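Local coordinates for AncCDT-1 (Synthetic construct, PDB 5T0W), which binds arginine between the two lobes of a periplasmic-type solute-binding fold and represents a reconstructed ancestral precursor of cyclohexadienyl dehydratase, at residues A[69-74]-A[137-142]; A[109-114]-A[177-182]; A[124-129]-A[150-155]. All coordinates share one frame; numbering follows the deposited sequence.

Interaction 1 of 3, residues A[69-74]-A[137-142]. With ARG (arginine), chain E.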
ATOM      1  N   THR A  69      -4.754  -3.056 -11.038  1.00 28.58           N
ATOM      2  CA  THR A  69      -5.771  -2.035 -10.869  1.00 28.71           C
ATOM      3  C   THR A  69      -5.122  -0.748 -10.475  1.00 28.65           C
ATOM      4  O   THR A  69      -4.159  -0.746  -9.712  1.00 27.91           O
ATOM      5  CB  THR A  69      -6.745  -2.429  -9.775  1.00 27.58           C
ATOM      6  OG1 THR A  69      -7.319  -3.710 -10.090  1.00 27.90           O
ATOM      7  CG2 THR A  69      -7.845  -1.400  -9.644  1.00 27.92           C
ATOM      8  N   THR A  70      -5.628   0.356 -11.010  1.00 29.73           N
ATOM      9  CA  THR A  70      -5.135   1.690 -10.641  1.00 29.83           C
ATOM     10  C   THR A  70      -5.529   1.979  -9.203  1.00 28.44           C
ATOM     11  O   THR A  70      -6.663   1.752  -8.839  1.00 28.20           O
ATOM     12  CB  THR A  70      -5.727   2.783 -11.566  1.00 31.52           C
ATOM     13  OG1 THR A  70      -5.289   2.533 -12.907  1.00 33.05           O
ATOM     14  CG2 THR A  70      -5.278   4.213 -11.141  1.00 31.67           C
ATOM     15  N   TRP A  71      -4.601   2.457  -8.387  1.00 27.77           N
ATOM     16  CA  TRP A  71      -4.892   2.686  -6.967  1.00 26.60           C
ATOM     17  C   TRP A  71      -6.171   3.512  -6.712  1.00 27.04           C
ATOM     18  O   TRP A  71      -7.002   3.153  -5.881  1.00 26.46           O
ATOM     19  CB  TRP A  71      -3.720   3.381  -6.284  1.00 26.18           C
ATOM     20  CG  TRP A  71      -4.013   3.614  -4.880  1.00 25.15           C
ATOM     21  CD1 TRP A  71      -4.271   4.817  -4.294  1.00 25.31           C
ATOM     22  CD2 TRP A  71      -4.172   2.626  -3.859  1.00 24.02           C
ATOM     23  NE1 TRP A  71      -4.567   4.627  -2.995  1.00 24.44           N
ATOM     24  CE2 TRP A  71      -4.510   3.299  -2.691  1.00 23.63           C
ATOM     25  CE3 TRP A  71      -4.052   1.249  -3.819  1.00 23.50           C
ATOM     26  CZ2 TRP A  71      -4.724   2.660  -1.500  1.00 22.80           C
ATOM     27  CZ3 TRP A  71      -4.282   0.601  -2.610  1.00 22.61           C
ATOM     28  CH2 TRP A  71      -4.602   1.307  -1.474  1.00 22.33           C
ATOM     29  N   ASP A  72      -6.325   4.609  -7.427  1.00 28.38           N
ATOM     30  CA  ASP A  72      -7.419   5.534  -7.154  1.00 29.06           C
ATOM     31  C   ASP A  72      -8.793   4.882  -7.246  1.00 29.18           C
ATOM     32  O   ASP A  72      -9.664   5.197  -6.459  1.00 29.08           O
ATOM     33  CB  ASP A  72      -7.363   6.733  -8.096  1.00 30.83           C
ATOM     34  CG  ASP A  72      -8.272   7.858  -7.639  1.00 31.71           C
ATOM     35  OD1 ASP A  72      -8.091   8.319  -6.481  1.00 31.11           O
ATOM     36  OD2 ASP A  72      -9.158   8.278  -8.440  1.00 33.29           O
ATOM     37  N   GLY A  73      -8.971   3.980  -8.207  1.00 29.57           N
ATOM     38  CA  GLY A  73     -10.235   3.290  -8.404  1.00 30.01           C
ATOM     39  C   GLY A  73     -10.273   1.881  -7.831  1.00 28.81           C
ATOM     40  O   GLY A  73     -11.101   1.067  -8.224  1.00 29.27           O
ATOM     41  N   ILE A  74      -9.359   1.570  -6.919  1.00 27.46           N
ATOM     42  CA  ILE A  74      -9.240   0.205  -6.441  1.00 26.46           C
ATOM     43  C   ILE A  74     -10.440  -0.219  -5.581  1.00 26.13           C
ATOM     44  O   ILE A  74     -10.866  -1.367  -5.654  1.00 25.98           O
ATOM     45  CB  ILE A  74      -7.918  -0.054  -5.698  1.00 25.32           C
ATOM     46  CG1 ILE A  74      -7.672  -1.573  -5.627  1.00 24.82           C
ATOM     47  CG2 ILE A  74      -7.948   0.546  -4.317  1.00 24.57           C
ATOM     48  CD1 ILE A  74      -6.277  -1.947  -5.154  1.00 24.21           C
ATOM     49  N   ALA A 137       5.156  15.766  -3.963  1.00 23.22           N
ATOM     50  CA  ALA A 137       4.535  14.757  -4.805  1.00 22.73           C
ATOM     51  C   ALA A 137       4.021  13.587  -3.982  1.00 21.21           C
ATOM     52  O   ALA A 137       4.637  13.187  -3.000  1.00 20.94           O
ATOM     53  CB  ALA A 137       5.518  14.233  -5.849  1.00 24.20           C
ATOM     54  N   VAL A 138       2.886  13.034  -4.407  1.00 20.68           N
ATOM     55  CA  VAL A 138       2.276  11.906  -3.750  1.00 19.73           C
ATOM     56  C   VAL A 138       1.505  11.080  -4.743  1.00 20.02           C
ATOM     57  O   VAL A 138       1.104  11.581  -5.812  1.00 21.02           O
ATOM     58  CB  VAL A 138       1.279  12.357  -2.660  1.00 19.36           C
ATOM     59  CG1 VAL A 138       1.980  13.085  -1.520  1.00 19.33           C
ATOM     60  CG2 VAL A 138       0.174  13.213  -3.241  1.00 19.95           C
ATOM     61  N   GLN A 139       1.209   9.840  -4.364  1.00 19.58           N
ATOM     62  CA  GLN A 139       0.342   9.011  -5.176  1.00 20.05           C
ATOM     63  C   GLN A 139      -1.127   9.388  -4.972  1.00 20.45           C
ATOM     64  O   GLN A 139      -1.575   9.522  -3.855  1.00 20.26           O
ATOM     65  CB  GLN A 139       0.557   7.550  -4.883  1.00 19.85           C
ATOM     66  CG  GLN A 139      -0.389   6.625  -5.670  1.00 20.60           C
ATOM     67  CD  GLN A 139      -0.034   5.156  -5.544  1.00 20.61           C
ATOM     68  OE1 GLN A 139       0.378   4.664  -4.471  1.00 20.25           O
ATOM     69  NE2 GLN A 139      -0.174   4.439  -6.635  1.00 21.41           N
ATOM     70  N   LEU A 140      -1.859   9.564  -6.058  1.00 21.55           N
ATOM     71  CA  LEU A 140      -3.251   9.986  -6.005  1.00 22.70           C
ATOM     72  C   LEU A 140      -4.119   8.964  -5.290  1.00 22.93           C
ATOM     73  O   LEU A 140      -4.004   7.764  -5.521  1.00 22.78           O
ATOM     74  CB  LEU A 140      -3.793  10.189  -7.429  1.00 24.66           C
ATOM     75  CG  LEU A 140      -5.321  10.517  -7.515  1.00 26.75           C
ATOM     76  CD1 LEU A 140      -5.731  11.879  -6.945  1.00 27.23           C
ATOM     77  CD2 LEU A 140      -5.783  10.364  -8.952  1.00 29.17           C
ATOM     78  N   GLY A 141      -4.966   9.449  -4.387  1.00 23.58           N
ATOM     79  CA  GLY A 141      -5.857   8.579  -3.621  1.00 24.60           C
ATOM     80  C   GLY A 141      -5.230   7.763  -2.477  1.00 23.70           C
ATOM     81  O   GLY A 141      -5.790   6.752  -2.093  1.00 24.73           O
ATOM     82  N   THR A 142      -4.103   8.220  -1.918  1.00 22.31           N
ATOM     83  CA  THR A 142      -3.434   7.533  -0.856  1.00 22.08           C
ATOM     84  C   THR A 142      -3.504   8.311   0.444  1.00 22.91           C
ATOM     85  O   THR A 142      -3.830   9.480   0.462  1.00 23.06           O
ATOM     86  CB  THR A 142      -1.961   7.292  -1.173  1.00 20.66           C
ATOM     87  OG1 THR A 142      -1.335   8.533  -1.487  1.00 19.93           O
ATOM     88  CG2 THR A 142      -1.767   6.320  -2.321  1.00 20.39           C
TER
HETATM   89  N   ARG E 301      -0.878   2.750   2.433  1.00  7.68           N
HETATM   90  CA  ARG E 301      -1.346   3.857   1.590  1.00  7.57           C
HETATM   91  C   ARG E 301      -2.818   3.735   1.462  1.00  7.46           C
HETATM   92  O   ARG E 301      -3.444   4.712   1.051  1.00  7.30           O
HETATM   93  CB  ARG E 301      -0.734   3.784   0.222  1.00  7.80           C
HETATM   94  CG  ARG E 301      -1.191   2.561  -0.519  1.00  8.38           C
HETATM   95  CD  ARG E 301      -0.774   2.603  -1.988  1.00  8.75           C
HETATM   96  NE  ARG E 301      -0.663   1.248  -2.503  1.00  9.10           N
HETATM   97  CZ  ARG E 301      -0.432   0.957  -3.773  1.00  9.46           C
HETATM   98  NH1 ARG E 301      -0.316  -0.319  -4.161  1.00  9.40           N
HETATM   99  NH2 ARG E 301      -0.305   1.940  -4.655  1.00  9.64           N
HETATM  100  OXT ARG E 301      -3.379   2.658   1.748  1.00  7.36           O
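In the arginine pocket of this solute-binding fold, W71 meets the turn Q139-T142 across the cleft between the two lobes. The indole NE1 donates to G141 O at 2.6 Å, with an N-H...O angle of 144°. The donor stands above the carbonyl plane of G141, 65° out of it. L140 O lies at the same ring edge, near CD1 and in the indole plane. T142 CG2 approaches the ring obliquely beside NE1. W71 CG is anti to the backbone N (chi1 180°). Arginine CD lies 3.7 Å above the ring plane, over its centre. I74 CG2 is on the opposite face, offset toward the rim.

Q139 reaches the ligand from the other lobe with an extended chain. Its OE1 accepts from arginine NH2 at 2.8 Å. Its NE2 donates to E161 O, which fixes the rotation of the amide. At the outer side, D72 OD1 lies 3.7 Å from L140 CG, and the two side chains cross obliquely.

The turn is type II, with G141 at positive phi. T142 OG1 donates to Q139 O at 2.6 Å and ties its two ends together. E145 OE1 accepts from G141 N, so helix 143-151 also supports the turn.

The bond from W71 to G141 joins the lobes directly, and arginine is gripped by both. This is consistent with the closed, ligand-bound form of such proteins. The indole offers the ligand a flat surface, while Q139 offers a fixed acceptor to the guanidinium.

Interaction 2 of 3, residues A[109-114]-A[177-182]. With ARG (arginine), chain E.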
ATOM      1  N   ALA A 109       2.458   0.907   8.946  1.00 26.29           N
ATOM      2  CA  ALA A 109       3.251   1.872   8.158  1.00 26.17           C
ATOM      3  C   ALA A 109       2.981   3.292   8.618  1.00 26.13           C
ATOM      4  O   ALA A 109       1.841   3.678   8.841  1.00 25.62           O
ATOM      5  CB  ALA A 109       2.904   1.771   6.689  1.00 25.58           C
ATOM      6  N   GLY A 110       4.056   4.064   8.742  1.00 26.71           N
ATOM      7  CA  GLY A 110       3.978   5.485   8.992  1.00 27.02           C
ATOM      8  C   GLY A 110       4.265   6.217   7.704  1.00 26.99           C
ATOM      9  O   GLY A 110       4.563   5.600   6.682  1.00 26.42           O
ATOM     10  N   GLN A 111       4.119   7.542   7.755  1.00 27.53           N
ATOM     11  CA  GLN A 111       4.324   8.399   6.597  1.00 27.76           C
ATOM     12  C   GLN A 111       5.749   8.845   6.694  1.00 28.75           C
ATOM     13  O   GLN A 111       6.172   9.301   7.734  1.00 29.61           O
ATOM     14  CB  GLN A 111       3.363   9.605   6.619  1.00 28.04           C
ATOM     15  CG  GLN A 111       1.915   9.247   6.389  1.00 27.27           C
ATOM     16  CD  GLN A 111       1.790   8.421   5.142  1.00 26.83           C
ATOM     17  OE1 GLN A 111       2.164   8.873   4.060  1.00 27.52           O
ATOM     18  NE2 GLN A 111       1.274   7.202   5.265  1.00 26.15           N
ATOM     19  N   THR A 112       6.464   8.775   5.575  1.00 28.91           N
ATOM     20  CA  THR A 112       7.843   9.264   5.477  1.00 29.98           C
ATOM     21  C   THR A 112       8.020  10.253   4.317  1.00 30.35           C
ATOM     22  O   THR A 112       7.355  10.156   3.299  1.00 29.72           O
ATOM     23  CB  THR A 112       8.761   8.083   5.288  1.00 30.27           C
ATOM     24  OG1 THR A 112       8.553   7.196   6.385  1.00 29.97           O
ATOM     25  CG2 THR A 112      10.200   8.505   5.234  1.00 31.92           C
ATOM     26  N   ILE A 113       8.891  11.234   4.525  1.00 31.60           N
ATOM     27  CA  ILE A 113       9.231  12.239   3.521  1.00 32.51           C
ATOM     28  C   ILE A 113      10.547  11.858   2.880  1.00 33.77           C
ATOM     29  O   ILE A 113      11.503  11.532   3.554  1.00 34.49           O
ATOM     30  CB  ILE A 113       9.419  13.635   4.148  1.00 33.45           C
ATOM     31  CG1 ILE A 113       8.170  14.081   4.896  1.00 32.62           C
ATOM     32  CG2 ILE A 113       9.785  14.656   3.079  1.00 34.60           C
ATOM     33  CD1 ILE A 113       8.431  15.171   5.902  1.00 33.69           C
ATOM     34  N   LEU A 114      10.594  11.963   1.569  1.00 34.43           N
ATOM     35  CA  LEU A 114      11.779  11.670   0.796  1.00 36.24           C
ATOM     36  C   LEU A 114      12.210  12.945   0.101  1.00 38.08           C
ATOM     37  O   LEU A 114      11.372  13.634  -0.455  1.00 37.60           O
ATOM     38  CB  LEU A 114      11.416  10.630  -0.246  1.00 35.80           C
ATOM     39  CG  LEU A 114      12.350   9.452  -0.454  1.00 36.48           C
ATOM     40  CD1 LEU A 114      12.398   8.623   0.817  1.00 35.87           C
ATOM     41  CD2 LEU A 114      11.832   8.594  -1.601  1.00 35.95           C
ATOM     42  N   ALA A 177       9.900  17.338  -2.524  1.00 21.31           N
ATOM     43  CA  ALA A 177       9.784  16.164  -1.709  1.00 20.90           C
ATOM     44  C   ALA A 177       8.673  15.274  -2.198  1.00 20.96           C
ATOM     45  O   ALA A 177       7.842  15.707  -3.000  1.00 21.03           O
ATOM     46  CB  ALA A 177       9.511  16.577  -0.288  1.00 20.78           C
ATOM     47  N   MET A 178       8.663  14.028  -1.722  1.00 21.35           N
ATOM     48  CA  MET A 178       7.519  13.166  -1.847  1.00 21.84           C
ATOM     49  C   MET A 178       7.237  12.498  -0.501  1.00 21.45           C
ATOM     50  O   MET A 178       8.125  12.278   0.296  1.00 21.50           O
ATOM     51  CB  MET A 178       7.674  12.125  -2.949  1.00 23.56           C
ATOM     52  CG  MET A 178       8.391  10.857  -2.581  1.00 25.26           C
ATOM     53  SD  MET A 178       8.466   9.633  -3.948  1.00 29.53           S
ATOM     54  CE  MET A 178       6.806   9.015  -3.988  1.00 28.76           C
ATOM     55  N   VAL A 179       5.965  12.217  -0.252  1.00 21.14           N
ATOM     56  CA  VAL A 179       5.563  11.532   0.938  1.00 20.75           C
ATOM     57  C   VAL A 179       5.034  10.188   0.491  1.00 20.56           C
ATOM     58  O   VAL A 179       4.362  10.086  -0.526  1.00 21.19           O
ATOM     59  CB  VAL A 179       4.488  12.308   1.721  1.00 21.28           C
ATOM     60  CG1 VAL A 179       4.245  11.640   3.068  1.00 21.85           C
ATOM     61  CG2 VAL A 179       4.875  13.772   1.930  1.00 21.32           C
ATOM     62  N   THR A 180       5.326   9.158   1.266  1.00 20.07           N
ATOM     63  CA  THR A 180       4.881   7.821   0.964  1.00 20.10           C
ATOM     64  C   THR A 180       4.955   6.972   2.244  1.00 20.16           C
ATOM     65  O   THR A 180       5.487   7.428   3.267  1.00 20.13           O
ATOM     66  CB  THR A 180       5.728   7.242  -0.173  1.00 20.49           C
ATOM     67  OG1 THR A 180       5.090   6.090  -0.707  1.00 21.38           O
ATOM     68  CG2 THR A 180       7.110   6.820   0.308  1.00 20.67           C
ATOM     69  N   ASP A 181       4.455   5.738   2.210  1.00 20.47           N
ATOM     70  CA  ASP A 181       4.548   4.845   3.358  1.00 20.70           C
ATOM     71  C   ASP A 181       5.998   4.599   3.716  1.00 20.69           C
ATOM     72  O   ASP A 181       6.834   4.408   2.822  1.00 20.71           O
ATOM     73  CB  ASP A 181       3.836   3.512   3.084  1.00 21.59           C
ATOM     74  CG  ASP A 181       2.299   3.632   3.080  1.00 21.93           C
ATOM     75  OD1 ASP A 181       1.761   4.686   3.433  1.00 21.49           O
ATOM     76  OD2 ASP A 181       1.626   2.627   2.798  1.00 22.84           O
ATOM     77  N   SER A 182       6.297   4.518   5.020  1.00 20.97           N
ATOM     78  CA  SER A 182       7.694   4.320   5.459  1.00 21.38           C
ATOM     79  C   SER A 182       8.415   3.196   4.730  1.00 22.07           C
ATOM     80  O   SER A 182       9.553   3.383   4.293  1.00 22.49           O
ATOM     81  CB  SER A 182       7.841   4.008   6.953  1.00 22.31           C
ATOM     82  OG  SER A 182       6.820   4.511   7.784  1.00 22.56           O
TER
HETATM   83  N   ARG E 301      -0.878   2.750   2.433  1.00  7.68           N
HETATM   84  CA  ARG E 301      -1.346   3.857   1.590  1.00  7.57           C
HETATM   85  C   ARG E 301      -2.818   3.735   1.462  1.00  7.46           C
HETATM   86  O   ARG E 301      -3.444   4.712   1.051  1.00  7.30           O
HETATM   87  CB  ARG E 301      -0.734   3.784   0.222  1.00  7.80           C
HETATM   88  CG  ARG E 301      -1.191   2.561  -0.519  1.00  8.38           C
HETATM   89  CD  ARG E 301      -0.774   2.603  -1.988  1.00  8.75           C
HETATM   90  NE  ARG E 301      -0.663   1.248  -2.503  1.00  9.10           N
HETATM   91  CZ  ARG E 301      -0.432   0.957  -3.773  1.00  9.46           C
HETATM   92  NH1 ARG E 301      -0.316  -0.319  -4.161  1.00  9.40           N
HETATM   93  NH2 ARG E 301      -0.305   1.940  -4.655  1.00  9.64           N
HETATM   94  OXT ARG E 301      -3.379   2.658   1.748  1.00  7.36           O
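Strand 111-114 runs antiparallel to strand 177-181, with 155° between their directions and 4.6 Å between their axes at closest approach. T112 pairs with T180, and L114 with M178, as hydrogen-bonded pairs. T112 N to T180 O is 2.8 Å and nearly straight, at 171°. I113-V179 between them, and Q111-D181 beyond T112-T180, are non-hydrogen-bonded pairs. Here the alpha hydrogens help: V179 CA lies 3.3 Å from T112 O.

The pairing is extended past the strand end by S182. Its N and its OG both donate to G110 O, at 2.6 and 2.7 Å. Both come from the same face of the carbonyl plane. The hydroxyl stands well above that plane, the amide closer to it.

Q111 has a chain bent at chi2, and the bent chain brings its amide to the D181 carboxylate. Its NE2 donates to D181 OD1 at 3.2 Å, the two flat groups being turned 75° apart. Its OE1 is hydrogen-bonded to S144 OG, so the amide is held at both ends. The other oxygen, D181 OD2, accepts from the ligand amino N at 2.5 Å. The carboxylate would be expected to favour a protonated ammonium there. Q111 lies in the second shell and is placed to steady the D181 carboxylate.

Apolar contacts follow the sheet faces. I113 CG2 touches A177 CB beside V179, while L114 CB meets M178 CG at 3.8 Å on the face shared with T112 and T180.

Helix 182-189 packs on the T112, L114 and T180 face through A185. Helix 143-151 lies by V179 and Q111. Strand 198-201 flanks strand 107-115, and strand 135-139 lies along strand 177-181.

Interaction 3 of 3, residues A[124-129]-A[150-155]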
ATOM      1  N   LYS A 124      13.789  19.826   8.214  1.00 56.77           N
ATOM      2  CA  LYS A 124      13.793  19.122   9.489  1.00 56.08           C
ATOM      3  C   LYS A 124      12.577  18.199   9.624  1.00 53.27           C
ATOM      4  O   LYS A 124      12.717  17.081  10.094  1.00 52.86           O
ATOM      5  CB  LYS A 124      13.838  20.127  10.660  1.00 57.37           C
ATOM      6  N   SER A 125      11.387  18.686   9.253  1.00 51.84           N
ATOM      7  CA  SER A 125      10.116  17.978   9.528  1.00 49.36           C
ATOM      8  C   SER A 125       9.011  18.298   8.514  1.00 47.77           C
ATOM      9  O   SER A 125       9.228  19.036   7.577  1.00 47.68           O
ATOM     10  CB  SER A 125       9.612  18.322  10.948  1.00 49.78           C
ATOM     11  OG  SER A 125       8.966  19.591  10.980  1.00 49.80           O
ATOM     12  N   PHE A 126       7.819  17.758   8.756  1.00 44.11           N
ATOM     13  CA  PHE A 126       6.618  18.071   7.972  1.00 41.24           C
ATOM     14  C   PHE A 126       6.375  19.567   7.924  1.00 40.56           C
ATOM     15  O   PHE A 126       6.106  20.117   6.882  1.00 39.27           O
ATOM     16  CB  PHE A 126       5.373  17.473   8.628  1.00 41.80           C
ATOM     17  CG  PHE A 126       4.549  16.584   7.787  1.00 40.46           C
ATOM     18  CD1 PHE A 126       4.895  16.162   6.509  1.00 38.92           C
ATOM     19  CD2 PHE A 126       3.314  16.230   8.301  1.00 41.67           C
ATOM     20  CE1 PHE A 126       4.011  15.365   5.801  1.00 38.10           C
ATOM     21  CE2 PHE A 126       2.431  15.433   7.601  1.00 40.62           C
ATOM     22  CZ  PHE A 126       2.784  15.004   6.340  1.00 38.83           C
ATOM     23  N   GLU A 127       6.427  20.216   9.079  1.00 42.35           N
ATOM     24  CA  GLU A 127       6.218  21.657   9.159  1.00 42.15           C
ATOM     25  C   GLU A 127       7.089  22.431   8.157  1.00 40.81           C
ATOM     26  O   GLU A 127       6.638  23.422   7.590  1.00 40.16           O
ATOM     27  CB  GLU A 127       6.412  22.171  10.606  1.00 45.13           C
ATOM     28  CG  GLU A 127       5.100  22.623  11.258  1.00 45.97           C
ATOM     29  CD  GLU A 127       4.157  23.339  10.272  1.00 43.93           C
ATOM     30  OE1 GLU A 127       2.996  22.857  10.067  1.00 42.85           O
ATOM     31  OE2 GLU A 127       4.595  24.358   9.667  1.00 43.41           O
ATOM     32  N   ASP A 128       8.328  22.000   7.965  1.00 41.17           N
ATOM     33  CA  ASP A 128       9.244  22.686   7.058  1.00 41.25           C
ATOM     34  C   ASP A 128       8.784  22.631   5.589  1.00 38.50           C
ATOM     35  O   ASP A 128       9.292  23.392   4.765  1.00 39.32           O
ATOM     36  CB  ASP A 128      10.670  22.130   7.195  1.00 43.60           C
ATOM     37  CG  ASP A 128      11.297  22.466   8.523  1.00 46.99           C
ATOM     38  OD1 ASP A 128      10.584  22.929   9.443  1.00 47.76           O
ATOM     39  OD2 ASP A 128      12.519  22.261   8.663  1.00 49.97           O
ATOM     40  N   LEU A 129       7.876  21.716   5.267  1.00 35.69           N
ATOM     41  CA  LEU A 129       7.331  21.585   3.929  1.00 33.53           C
ATOM     42  C   LEU A 129       6.059  22.410   3.720  1.00 32.11           C
ATOM     43  O   LEU A 129       5.624  22.576   2.593  1.00 31.04           O
ATOM     44  CB  LEU A 129       7.007  20.116   3.609  1.00 32.42           C
ATOM     45  CG  LEU A 129       8.171  19.172   3.273  1.00 33.47           C
ATOM     46  CD1 LEU A 129       7.768  17.722   3.094  1.00 32.41           C
ATOM     47  CD2 LEU A 129       8.926  19.624   2.035  1.00 34.24           C
ATOM     48  N   GLU A 150      -3.955  17.814   4.488  1.00 36.98           N
ATOM     49  CA  GLU A 150      -4.321  18.265   5.810  1.00 40.26           C
ATOM     50  C   GLU A 150      -3.170  19.055   6.471  1.00 40.88           C
ATOM     51  O   GLU A 150      -3.389  20.155   6.978  1.00 41.59           O
ATOM     52  CB  GLU A 150      -4.751  17.060   6.667  1.00 42.69           C
ATOM     53  CG  GLU A 150      -5.765  17.381   7.756  1.00 46.82           C
ATOM     54  CD  GLU A 150      -6.289  16.140   8.456  1.00 49.39           C
ATOM     55  OE1 GLU A 150      -6.665  16.224   9.645  1.00 53.41           O
ATOM     56  OE2 GLU A 150      -6.318  15.078   7.814  1.00 48.70           O
ATOM     57  N   PHE A 151      -1.954  18.509   6.448  1.00 40.88           N
ATOM     58  CA  PHE A 151      -0.843  19.028   7.269  1.00 43.01           C
ATOM     59  C   PHE A 151       0.153  19.927   6.523  1.00 41.59           C
ATOM     60  O   PHE A 151       1.136  20.402   7.109  1.00 43.83           O
ATOM     61  CB  PHE A 151      -0.182  17.823   7.967  1.00 44.72           C
ATOM     62  CG  PHE A 151      -1.196  16.993   8.735  1.00 48.00           C
ATOM     63  CD1 PHE A 151      -1.952  17.588   9.750  1.00 50.73           C
ATOM     64  CD2 PHE A 151      -1.467  15.656   8.395  1.00 47.82           C
ATOM     65  CE1 PHE A 151      -2.922  16.874  10.438  1.00 53.51           C
ATOM     66  CE2 PHE A 151      -2.434  14.940   9.089  1.00 51.01           C
ATOM     67  CZ  PHE A 151      -3.162  15.551  10.113  1.00 53.76           C
ATOM     68  N   LEU A 152      -0.074  20.122   5.224  1.00 38.73           N
ATOM     69  CA  LEU A 152       0.770  21.010   4.410  1.00 36.36           C
ATOM     70  C   LEU A 152      -0.083  21.860   3.470  1.00 35.34           C
ATOM     71  O   LEU A 152       0.099  21.800   2.259  1.00 34.49           O
ATOM     72  CB  LEU A 152       1.778  20.191   3.591  1.00 34.99           C
ATOM     73  CG  LEU A 152       2.632  19.141   4.291  1.00 35.02           C
ATOM     74  CD1 LEU A 152       3.352  18.283   3.255  1.00 33.86           C
ATOM     75  CD2 LEU A 152       3.636  19.799   5.217  1.00 36.62           C
ATOM     76  N   PRO A 153      -1.022  22.643   4.020  1.00 35.61           N
ATOM     77  CA  PRO A 153      -2.051  23.268   3.188  1.00 35.89           C
ATOM     78  C   PRO A 153      -1.513  24.467   2.422  1.00 35.60           C
ATOM     79  O   PRO A 153      -2.049  24.794   1.369  1.00 36.44           O
ATOM     80  CB  PRO A 153      -3.112  23.719   4.207  1.00 37.79           C
ATOM     81  CG  PRO A 153      -2.368  23.888   5.483  1.00 38.34           C
ATOM     82  CD  PRO A 153      -1.291  22.833   5.453  1.00 37.16           C
ATOM     83  N   LYS A 154      -0.454  25.090   2.928  1.00 34.88           N
ATOM     84  CA  LYS A 154       0.242  26.131   2.149  1.00 34.72           C
ATOM     85  C   LYS A 154       1.030  25.591   0.934  1.00 33.97           C
ATOM     86  O   LYS A 154       1.296  26.351  -0.002  1.00 35.05           O
ATOM     87  CB  LYS A 154       1.196  26.977   2.990  1.00 34.98           C
ATOM     88  CG  LYS A 154       0.506  27.854   3.993  1.00 36.06           C
ATOM     89  CD  LYS A 154       1.559  28.640   4.724  1.00 36.81           C
ATOM     90  CE  LYS A 154       1.050  29.238   6.009  1.00 38.15           C
ATOM     91  NZ  LYS A 154       2.131  30.125   6.530  1.00 39.36           N
ATOM     92  N   ALA A 155       1.415  24.318   0.939  1.00 32.39           N
ATOM     93  CA  ALA A 155       2.281  23.801  -0.123  1.00 32.18           C
ATOM     94  C   ALA A 155       1.501  23.496  -1.367  1.00 32.67           C
ATOM     95  O   ALA A 155       0.270  23.465  -1.346  1.00 33.10           O
ATOM     96  CB  ALA A 155       3.029  22.553   0.342  1.00 31.11           C
TER
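F126 and L129 receive F151, L152 and A155 in a contact that is apolar across its centre. L152 lies over one face of the F126 ring, and the two side chains cross at about a right angle. F126 CE1 is 3.9 Å from L152 CD1. The L152 CG is anti to its carbonyl carbon (chi1 -50°), and the branch beyond it also reaches L129, with CD2 3.7 Å from L129 CB. F126 CE2 comes obliquely against F151 CB at 3.6 Å. The F151 ring itself turns away from the other segment, and E150 CB sits over one of its faces.

A van der Waals contact of a different kind sets a methyl against a backbone oxygen, with A155 CB 3.4 Å from L129 O.

Polar bonds shape each segment separately. L129 N donates to F126 O at 2.9 Å. K124 N donates to D128 OD2 at 2.8 Å, from above the carboxylate plane. In the other segment, A155 N donates to L152 O and closes a type I turn.

The contact packs the end of helix 143-151, and the turn that leads to strand 156-160, against the loop between strands 107-115 and 135-139. F126 and L129 also rest on I113 of strand 107-115. N130 holds K154 N.

From the N terminus, the chain leaves strand 63-68 into 69-74, the first half of interaction 1. It then passes 109-114 and 124-129 before 137-142 closes that loop across the cleft. Segment 150-155 next closes interaction 3, and 177-182 closes interaction 2 last. Interaction 1 crosses both of the others. Interaction 3 falls wholly between the two segments of interaction 2. Interactions 1 and 2 share a sheet: the A137 backbone is hydrogen-bonded to A177 and V179, and both contacts reach the arginine. I113 packs on F126 and L129, linking interaction 2 to interaction 3. Interactions 1 and 3 do not touch. Interactions 2 and 3 both lie within one lobe, and interaction 1 joins that lobe to the other.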